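Local coordinates for fibronectin type III domain-containing protein (Simiduia agarivorans, PDB 6P2K), which binds zinc ions and, through this GH74 beta-propeller portion of a longer protein, probably hydrolyses xyloglucan or related beta-glucans, at residues 576-588 / 594-606. Numbering follows the deposited sequence.
Sequences HPTNEKVVFFSST and VWRGEQQNDGSWT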
ATOM      1  N   HIS B 576     -28.911 -15.986  25.212  1.00 17.29           N
ATOM      2  CA  HIS B 576     -28.590 -16.465  26.548  1.00 19.37           C
ATOM      3  C   HIS B 576     -27.187 -16.002  26.939  1.00 22.93           C
ATOM      4  O   HIS B 576     -26.270 -16.031  26.110  1.00 23.93           O
ATOM      5  CB  HIS B 576     -28.696 -17.991  26.589  1.00 20.75           C
ATOM      6  CG  HIS B 576     -28.663 -18.575  27.968  1.00 25.00           C
ATOM      7  ND1 HIS B 576     -27.523 -18.599  28.742  1.00 25.55           N
ATOM      8  CD2 HIS B 576     -29.631 -19.173  28.702  1.00 25.05           C
ATOM      9  CE1 HIS B 576     -27.793 -19.179  29.899  1.00 27.62           C
ATOM     10  NE2 HIS B 576     -29.064 -19.538  29.899  1.00 26.39           N
ATOM     11  N   PRO B 577     -26.985 -15.555  28.182  1.00 23.82           N
ATOM     12  CA  PRO B 577     -25.698 -14.927  28.526  1.00 21.60           C
ATOM     13  C   PRO B 577     -24.514 -15.882  28.519  1.00 24.33           C
ATOM     14  O   PRO B 577     -23.381 -15.429  28.312  1.00 28.06           O
ATOM     15  CB  PRO B 577     -25.951 -14.355  29.929  1.00 22.29           C
ATOM     16  CG  PRO B 577     -27.101 -15.144  30.465  1.00 23.97           C
ATOM     17  CD  PRO B 577     -27.963 -15.447  29.278  1.00 22.94           C
ATOM     18  N   THR B 578     -24.727 -17.182  28.743  1.00 24.00           N
ATOM     19  CA  THR B 578     -23.623 -18.136  28.783  1.00 28.96           C
ATOM     20  C   THR B 578     -23.798 -19.349  27.880  1.00 30.60           C
ATOM     21  O   THR B 578     -22.846 -20.122  27.738  1.00 31.44           O
ATOM     22  CB  THR B 578     -23.386 -18.641  30.217  1.00 31.18           C
ATOM     23  OG1 THR B 578     -24.525 -19.390  30.657  1.00 32.00           O
ATOM     24  CG2 THR B 578     -23.145 -17.480  31.171  1.00 30.90           C
ATOM     25  N   ASN B 579     -24.963 -19.547  27.272  1.00 30.88           N
ATOM     26  CA  ASN B 579     -25.223 -20.711  26.428  1.00 28.12           C
ATOM     27  C   ASN B 579     -25.619 -20.212  25.041  1.00 27.33           C
ATOM     28  O   ASN B 579     -26.750 -19.759  24.835  1.00 26.51           O
ATOM     29  CB  ASN B 579     -26.306 -21.591  27.042  1.00 25.65           C
ATOM     30  CG  ASN B 579     -26.468 -22.915  26.319  1.00 30.75           C
ATOM     31  OD1 ASN B 579     -25.909 -23.124  25.241  1.00 31.38           O
ATOM     32  ND2 ASN B 579     -27.242 -23.820  26.910  1.00 32.94           N
ATOM     33  N   GLU B 580     -24.695 -20.311  24.079  1.00 22.80           N
ATOM     34  CA  GLU B 580     -24.984 -19.788  22.750  1.00 26.25           C
ATOM     35  C   GLU B 580     -26.012 -20.622  21.996  1.00 27.15           C
ATOM     36  O   GLU B 580     -26.449 -20.199  20.921  1.00 28.40           O
ATOM     37  CB  GLU B 580     -23.694 -19.656  21.931  1.00 29.62           C
ATOM     38  CG  GLU B 580     -23.036 -20.956  21.507  1.00 33.24           C
ATOM     39  CD  GLU B 580     -21.767 -20.716  20.695  1.00 35.92           C
ATOM     40  OE1 GLU B 580     -20.662 -20.942  21.232  1.00 39.41           O
ATOM     41  OE2 GLU B 580     -21.873 -20.292  19.523  1.00 34.11           O
ATOM     42  N   LYS B 581     -26.426 -21.770  22.535  1.00 27.08           N
ATOM     43  CA  LYS B 581     -27.476 -22.583  21.931  1.00 28.84           C
ATOM     44  C   LYS B 581     -28.881 -22.167  22.349  1.00 25.15           C
ATOM     45  O   LYS B 581     -29.845 -22.819  21.937  1.00 29.75           O
ATOM     46  CB  LYS B 581     -27.288 -24.063  22.280  1.00 37.39           C
ATOM     47  CG  LYS B 581     -25.981 -24.681  21.822  1.00 43.41           C
ATOM     48  CD  LYS B 581     -25.911 -26.128  22.276  1.00 50.48           C
ATOM     49  CE  LYS B 581     -25.074 -26.973  21.337  1.00 58.10           C
ATOM     50  NZ  LYS B 581     -23.632 -26.921  21.692  1.00 63.67           N
ATOM     51  N   VAL B 582     -29.029 -21.124  23.164  1.00 25.29           N
ATOM     52  CA  VAL B 582     -30.332 -20.690  23.652  1.00 23.02           C
ATOM     53  C   VAL B 582     -30.495 -19.210  23.345  1.00 22.36           C
ATOM     54  O   VAL B 582     -29.570 -18.420  23.566  1.00 19.24           O
ATOM     55  CB  VAL B 582     -30.500 -20.951  25.163  1.00 24.10           C
ATOM     56  CG1 VAL B 582     -31.812 -20.368  25.662  1.00 21.32           C
ATOM     57  CG2 VAL B 582     -30.445 -22.444  25.449  1.00 25.23           C
ATOM     58  N   VAL B 583     -31.665 -18.837  22.828  1.00 21.33           N
ATOM     59  CA  VAL B 583     -31.974 -17.453  22.493  1.00 19.81           C
ATOM     60  C   VAL B 583     -33.432 -17.180  22.840  1.00 21.92           C
ATOM     61  O   VAL B 583     -34.300 -18.041  22.656  1.00 24.20           O
ATOM     62  CB  VAL B 583     -31.685 -17.153  21.005  1.00 20.65           C
ATOM     63  CG1 VAL B 583     -32.605 -17.957  20.094  1.00 21.19           C
ATOM     64  CG2 VAL B 583     -31.809 -15.665  20.721  1.00 17.89           C
ATOM     65  N   PHE B 584     -33.693 -15.987  23.368  1.00 20.66           N
ATOM     66  CA  PHE B 584     -35.041 -15.512  23.634  1.00 21.12           C
ATOM     67  C   PHE B 584     -35.323 -14.294  22.764  1.00 22.27           C
ATOM     68  O   PHE B 584     -34.405 -13.613  22.303  1.00 18.83           O
ATOM     69  CB  PHE B 584     -35.240 -15.134  25.110  1.00 20.26           C
ATOM     70  CG  PHE B 584     -34.780 -16.181  26.083  1.00 20.96           C
ATOM     71  CD1 PHE B 584     -33.463 -16.217  26.515  1.00 21.45           C
ATOM     72  CD2 PHE B 584     -35.670 -17.114  26.586  1.00 22.69           C
ATOM     73  CE1 PHE B 584     -33.038 -17.174  27.421  1.00 22.49           C
ATOM     74  CE2 PHE B 584     -35.251 -18.078  27.489  1.00 23.23           C
ATOM     75  CZ  PHE B 584     -33.933 -18.105  27.906  1.00 22.17           C
ATOM     76  N   PHE B 585     -36.608 -14.022  22.546  1.00 21.50           N
ATOM     77  CA  PHE B 585     -37.003 -12.775  21.906  1.00 21.91           C
ATOM     78  C   PHE B 585     -38.461 -12.496  22.226  1.00 22.39           C
ATOM     79  O   PHE B 585     -39.227 -13.401  22.573  1.00 21.58           O
ATOM     80  CB  PHE B 585     -36.765 -12.800  20.387  1.00 21.41           C
ATOM     81  CG  PHE B 585     -37.661 -13.744  19.626  1.00 22.85           C
ATOM     82  CD1 PHE B 585     -37.340 -15.086  19.512  1.00 23.38           C
ATOM     83  CD2 PHE B 585     -38.798 -13.278  18.986  1.00 22.38           C
ATOM     84  CE1 PHE B 585     -38.147 -15.950  18.795  1.00 24.38           C
ATOM     85  CE2 PHE B 585     -39.610 -14.139  18.271  1.00 24.43           C
ATOM     86  CZ  PHE B 585     -39.284 -15.477  18.177  1.00 25.52           C
ATOM     87  N   SER B 586     -38.829 -11.223  22.123  1.00 23.13           N
ATOM     88  CA  SER B 586     -40.204 -10.785  22.320  1.00 23.57           C
ATOM     89  C   SER B 586     -40.873 -10.681  20.958  1.00 25.09           C
ATOM     90  O   SER B 586     -40.433  -9.905  20.101  1.00 25.03           O
ATOM     91  CB  SER B 586     -40.255  -9.447  23.058  1.00 22.51           C
ATOM     92  OG  SER B 586     -39.387  -8.498  22.460  1.00 21.30           O
ATOM     93  N   SER B 587     -41.920 -11.473  20.754  1.00 22.25           N
ATOM     94  CA  SER B 587     -42.660 -11.475  19.502  1.00 21.77           C
ATOM     95  C   SER B 587     -43.762 -10.432  19.546  1.00 24.77           C
ATOM     96  O   SER B 587     -44.563 -10.407  20.485  1.00 26.30           O
ATOM     97  CB  SER B 587     -43.259 -12.853  19.237  1.00 23.46           C
ATOM     98  OG  SER B 587     -44.122 -12.825  18.111  1.00 23.74           O
ATOM     99  N   THR B 588     -43.811  -9.578  18.523  1.00 23.86           N
ATOM    100  CA  THR B 588     -44.840  -8.553  18.421  1.00 22.07           C
ATOM    101  C   THR B 588     -45.660  -8.700  17.149  1.00 26.70           C
ATOM    102  O   THR B 588     -46.383  -7.770  16.774  1.00 28.38           O
ATOM    103  CB  THR B 588     -44.212  -7.158  18.496  1.00 19.88           C
ATOM    104  OG1 THR B 588     -43.500  -6.881  17.284  1.00 19.73           O
ATOM    105  CG2 THR B 588     -43.253  -7.078  19.672  1.00 16.71           C
ATOM    106  N   VAL B 594     -43.014 -13.764  24.771  1.00 26.98           N
ATOM    107  CA  VAL B 594     -41.609 -14.142  24.886  1.00 26.66           C
ATOM    108  C   VAL B 594     -41.444 -15.555  24.342  1.00 26.36           C
ATOM    109  O   VAL B 594     -42.110 -16.491  24.796  1.00 23.69           O
ATOM    110  CB  VAL B 594     -41.118 -14.047  26.338  1.00 23.93           C
ATOM    111  CG1 VAL B 594     -39.648 -14.436  26.421  1.00 19.80           C
ATOM    112  CG2 VAL B 594     -41.334 -12.644  26.879  1.00 21.61           C
ATOM    113  N   TRP B 595     -40.569 -15.707  23.356  1.00 26.10           N
ATOM    114  CA  TRP B 595     -40.280 -16.994  22.748  1.00 24.32           C
ATOM    115  C   TRP B 595     -38.874 -17.436  23.135  1.00 23.45           C
ATOM    116  O   TRP B 595     -37.999 -16.608  23.405  1.00 26.84           O
ATOM    117  CB  TRP B 595     -40.406 -16.913  21.221  1.00 22.67           C
ATOM    118  CG  TRP B 595     -41.814 -17.010  20.726  1.00 23.31           C
ATOM    119  CD1 TRP B 595     -42.803 -16.084  20.878  1.00 17.91           C
ATOM    120  CD2 TRP B 595     -42.388 -18.095  19.985  1.00 22.81           C
ATOM    121  NE1 TRP B 595     -43.961 -16.527  20.281  1.00 22.19           N
ATOM    122  CE2 TRP B 595     -43.734 -17.758  19.726  1.00 21.28           C
ATOM    123  CE3 TRP B 595     -41.894 -19.316  19.513  1.00 21.83           C
ATOM    124  CZ2 TRP B 595     -44.595 -18.603  19.025  1.00 22.53           C
ATOM    125  CZ3 TRP B 595     -42.749 -20.154  18.815  1.00 21.46           C
ATOM    126  CH2 TRP B 595     -44.084 -19.793  18.576  1.00 24.34           C
ATOM    127  N   ARG B 596     -38.660 -18.749  23.161  1.00 20.36           N
ATOM    128  CA  ARG B 596     -37.356 -19.312  23.486  1.00 20.61           C
ATOM    129  C   ARG B 596     -36.982 -20.352  22.444  1.00 24.04           C
ATOM    130  O   ARG B 596     -37.771 -21.257  22.155  1.00 26.74           O
ATOM    131  CB  ARG B 596     -37.353 -19.940  24.877  1.00 19.90           C
ATOM    132  CG  ARG B 596     -36.070 -20.675  25.228  1.00 20.72           C
ATOM    133  CD  ARG B 596     -36.281 -21.495  26.494  1.00 23.84           C
ATOM    134  NE  ARG B 596     -35.077 -22.168  26.969  1.00 26.74           N
ATOM    135  CZ  ARG B 596     -34.684 -23.375  26.572  1.00 29.09           C
ATOM    136  NH1 ARG B 596     -35.396 -24.050  25.676  1.00 26.21           N
ATOM    137  NH2 ARG B 596     -33.579 -23.911  27.071  1.00 31.19           N
ATOM    138  N   GLY B 597     -35.788 -20.216  21.879  1.00 23.05           N
ATOM    139  CA  GLY B 597     -35.263 -21.162  20.907  1.00 21.82           C
ATOM    140  C   GLY B 597     -34.066 -21.895  21.482  1.00 22.53           C
ATOM    141  O   GLY B 597     -33.239 -21.300  22.179  1.00 21.07           O
ATOM    142  N   GLU B 598     -33.981 -23.191  21.186  1.00 19.98           N
ATOM    143  CA  GLU B 598     -32.907 -24.039  21.685  1.00 29.14           C
ATOM    144  C   GLU B 598     -32.336 -24.848  20.533  1.00 29.27           C
ATOM    145  O   GLU B 598     -33.068 -25.594  19.873  1.00 27.28           O
ATOM    146  CB  GLU B 598     -33.408 -24.966  22.796  1.00 31.81           C
ATOM    147  CG  GLU B 598     -32.318 -25.811  23.429  1.00 37.97           C
ATOM    148  CD  GLU B 598     -32.862 -26.768  24.471  1.00 46.64           C
ATOM    149  OE1 GLU B 598     -33.108 -27.947  24.133  1.00 51.25           O
ATOM    150  OE2 GLU B 598     -33.052 -26.336  25.626  1.00 48.11           O
ATOM    151  N   GLN B 599     -31.034 -24.705  20.297  1.00 25.92           N
ATOM    152  CA  GLN B 599     -30.357 -25.481  19.269  1.00 23.36           C
ATOM    153  C   GLN B 599     -30.086 -26.891  19.774  1.00 27.75           C
ATOM    154  O   GLN B 599     -29.653 -27.082  20.913  1.00 32.09           O
ATOM    155  CB  GLN B 599     -29.048 -24.801  18.868  1.00 22.05           C
ATOM    156  CG  GLN B 599     -28.334 -25.457  17.705  1.00 26.36           C
ATOM    157  CD  GLN B 599     -27.166 -24.626  17.206  1.00 31.35           C
ATOM    158  OE1 GLN B 599     -26.454 -24.001  17.992  1.00 32.71           O
ATOM    159  NE2 GLN B 599     -26.966 -24.612  15.892  1.00 29.00           N
ATOM    160  N   GLN B 600     -30.347 -27.879  18.921  1.00 29.22           N
ATOM    161  CA  GLN B 600     -30.206 -29.280  19.280  1.00 38.80           C
ATOM    162  C   GLN B 600     -28.838 -29.806  18.847  1.00 44.68           C
ATOM    163  O   GLN B 600     -27.976 -29.062  18.367  1.00 44.42           O
ATOM    164  CB  GLN B 600     -31.337 -30.102  18.656  1.00 42.81           C
ATOM    165  CG  GLN B 600     -32.730 -29.572  18.938  1.00 45.42           C
ATOM    166  CD  GLN B 600     -33.028 -29.475  20.420  1.00 50.81           C
ATOM    167  OE1 GLN B 600     -33.598 -28.487  20.885  1.00 52.40           O
ATOM    168  NE2 GLN B 600     -32.644 -30.501  21.173  1.00 52.49           N
ATOM    169  N   ASN B 601     -28.635 -31.115  19.018  1.00 50.05           N
ATOM    170  CA  ASN B 601     -27.377 -31.742  18.621  1.00 56.14           C
ATOM    171  C   ASN B 601     -27.184 -31.678  17.112  1.00 53.88           C
ATOM    172  O   ASN B 601     -26.118 -31.276  16.628  1.00 52.18           O
ATOM    173  CB  ASN B 601     -27.347 -33.191  19.105  1.00 66.73           C
ATOM    174  CG  ASN B 601     -27.087 -33.305  20.592  1.00 75.33           C
ATOM    175  OD1 ASN B 601     -26.220 -32.614  21.134  1.00 77.47           O
ATOM    176  ND2 ASN B 601     -27.834 -34.175  21.263  1.00 79.01           N
ATOM    177  N   ASP B 602     -28.212 -32.064  16.351  1.00 53.37           N
ATOM    178  CA  ASP B 602     -28.132 -32.082  14.896  1.00 52.87           C
ATOM    179  C   ASP B 602     -27.934 -30.699  14.289  1.00 48.00           C
ATOM    180  O   ASP B 602     -27.738 -30.601  13.072  1.00 46.70           O
ATOM    181  CB  ASP B 602     -29.396 -32.719  14.316  1.00 59.91           C
ATOM    182  CG  ASP B 602     -30.670 -32.079  14.844  1.00 67.93           C
ATOM    183  OD1 ASP B 602     -30.576 -31.083  15.596  1.00 70.30           O
ATOM    184  OD2 ASP B 602     -31.767 -32.576  14.512  1.00 71.02           O
ATOM    185  N   GLY B 603     -27.983 -29.637  15.090  1.00 43.41           N
ATOM    186  CA  GLY B 603     -27.895 -28.290  14.578  1.00 40.38           C
ATOM    187  C   GLY B 603     -29.226 -27.620  14.322  1.00 38.21           C
ATOM    188  O   GLY B 603     -29.253 -26.406  14.079  1.00 38.19           O
ATOM    189  N   SER B 604     -30.328 -28.364  14.365  1.00 34.67           N
ATOM    190  CA  SER B 604     -31.643 -27.767  14.209  1.00 33.60           C
ATOM    191  C   SER B 604     -32.056 -27.056  15.495  1.00 30.18           C
ATOM    192  O   SER B 604     -31.483 -27.270  16.567  1.00 27.81           O
ATOM    193  CB  SER B 604     -32.683 -28.826  13.836  1.00 35.89           C
ATOM    194  OG  SER B 604     -32.890 -29.741  14.900  1.00 39.25           O
ATOM    195  N   TRP B 605     -33.062 -26.194  15.372  1.00 30.10           N
ATOM    196  CA  TRP B 605     -33.568 -25.398  16.482  1.00 28.89           C
ATOM    197  C   TRP B 605     -35.030 -25.732  16.733  1.00 32.97           C
ATOM    198  O   TRP B 605     -35.789 -25.981  15.793  1.00 37.40           O
ATOM    199  CB  TRP B 605     -33.437 -23.899  16.192  1.00 27.27           C
ATOM    200  CG  TRP B 605     -32.028 -23.388  16.121  1.00 23.47           C
ATOM    201  CD1 TRP B 605     -31.123 -23.604  15.120  1.00 23.05           C
ATOM    202  CD2 TRP B 605     -31.368 -22.555  17.083  1.00 23.21           C
ATOM    203  NE1 TRP B 605     -29.941 -22.965  15.405  1.00 23.63           N
ATOM    204  CE2 TRP B 605     -30.067 -22.310  16.602  1.00 25.12           C
ATOM    205  CE3 TRP B 605     -31.754 -21.993  18.304  1.00 25.75           C
ATOM    206  CZ2 TRP B 605     -29.147 -21.528  17.300  1.00 24.58           C
ATOM    207  CZ3 TRP B 605     -30.837 -21.218  18.999  1.00 23.15           C
ATOM    208  CH2 TRP B 605     -29.549 -20.995  18.494  1.00 23.03           C
ATOM    209  N   THR B 606     -35.424 -25.733  18.005  1.00 31.55           N
ATOM    210  CA  THR B 606     -36.826 -25.818  18.391  1.00 29.99           C
ATOM    211  C   THR B 606     -37.185 -24.566  19.178  1.00 28.63           C
ATOM    212  O   THR B 606     -36.490 -24.210  20.136  1.00 28.76           O
ATOM    213  CB  THR B 606     -37.115 -27.076  19.222  1.00 32.71           C
ATOM    214  OG1 THR B 606     -36.294 -27.087  20.396  1.00 31.35           O
ATOM    215  CG2 THR B 606     -36.846 -28.331  18.404  1.00 35.43           C
TER
HETATM  216  O   HOH W   1     -25.922 -21.468  18.463  1.00 25.18           O
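Val583 and Gly597 exchange two backbone hydrogen bonds, Gly597 N to Val583 O at 2.7 Å and Val583 N to Gly597 O at 3.0 Å. Phe585 and Trp595 are paired in the same reciprocal way, and a fifth bond runs from Gln599 N to Lys581 O, 2.8 Å. These rungs join strands 582-588 and 594-599, which run antiparallel with their axes 4.6 Å apart. Between them, Val582 faces Glu598 and Phe584 faces Arg596 as non-hydrogen-bonded pairs.

Phe585 and Trp595 pack side by side on one face of the sheet. With its CG set between backbone N and carbonyl carbon (chi1 68°), the Phe585 ring lies beside Trp595, whose CB sits over one ring face in a CH-pi contact, 3.8 Å from the centroid. The ring planes differ by just 21° but are slid apart, so overlap is slight. Further along, Val583 CG1 meets Trp605 CZ3 at 3.9 Å, and Gln599 CB covers the centre of one face of the same indole.

On the other face, Arg596 extends from CG to NE alongside Phe584, bringing its CG 3.5 Å from Phe584 CE2; ring and guanidinium planes are 65° apart. Val582 CG2 approaches Arg596 NH2.

The guanidinium has two acidic partners: Glu598, two residues on in the same strand, and Glu656 outside it. Arg596 NH2 makes the shorter, straighter bond to Glu598 OE2, at 2.9 Å, and NH1 a longer, bent one to the same oxygen, which lies in the guanidinium plane. Arg596 NE forms the salt bridge with Glu656, so the group is gripped from two directions and its rotation restricted. Beside the turn that leads into strand 582-588, one water donates to both Glu580 O and Gln599 OE1.

Strand 567-575 flanks one side of this pair and strand 605-615 the other. The arrangement is a beta hairpin forming the two central strands of a four-stranded antiparallel blade, as in the seven-bladed beta-propellers of GH74 enzymes.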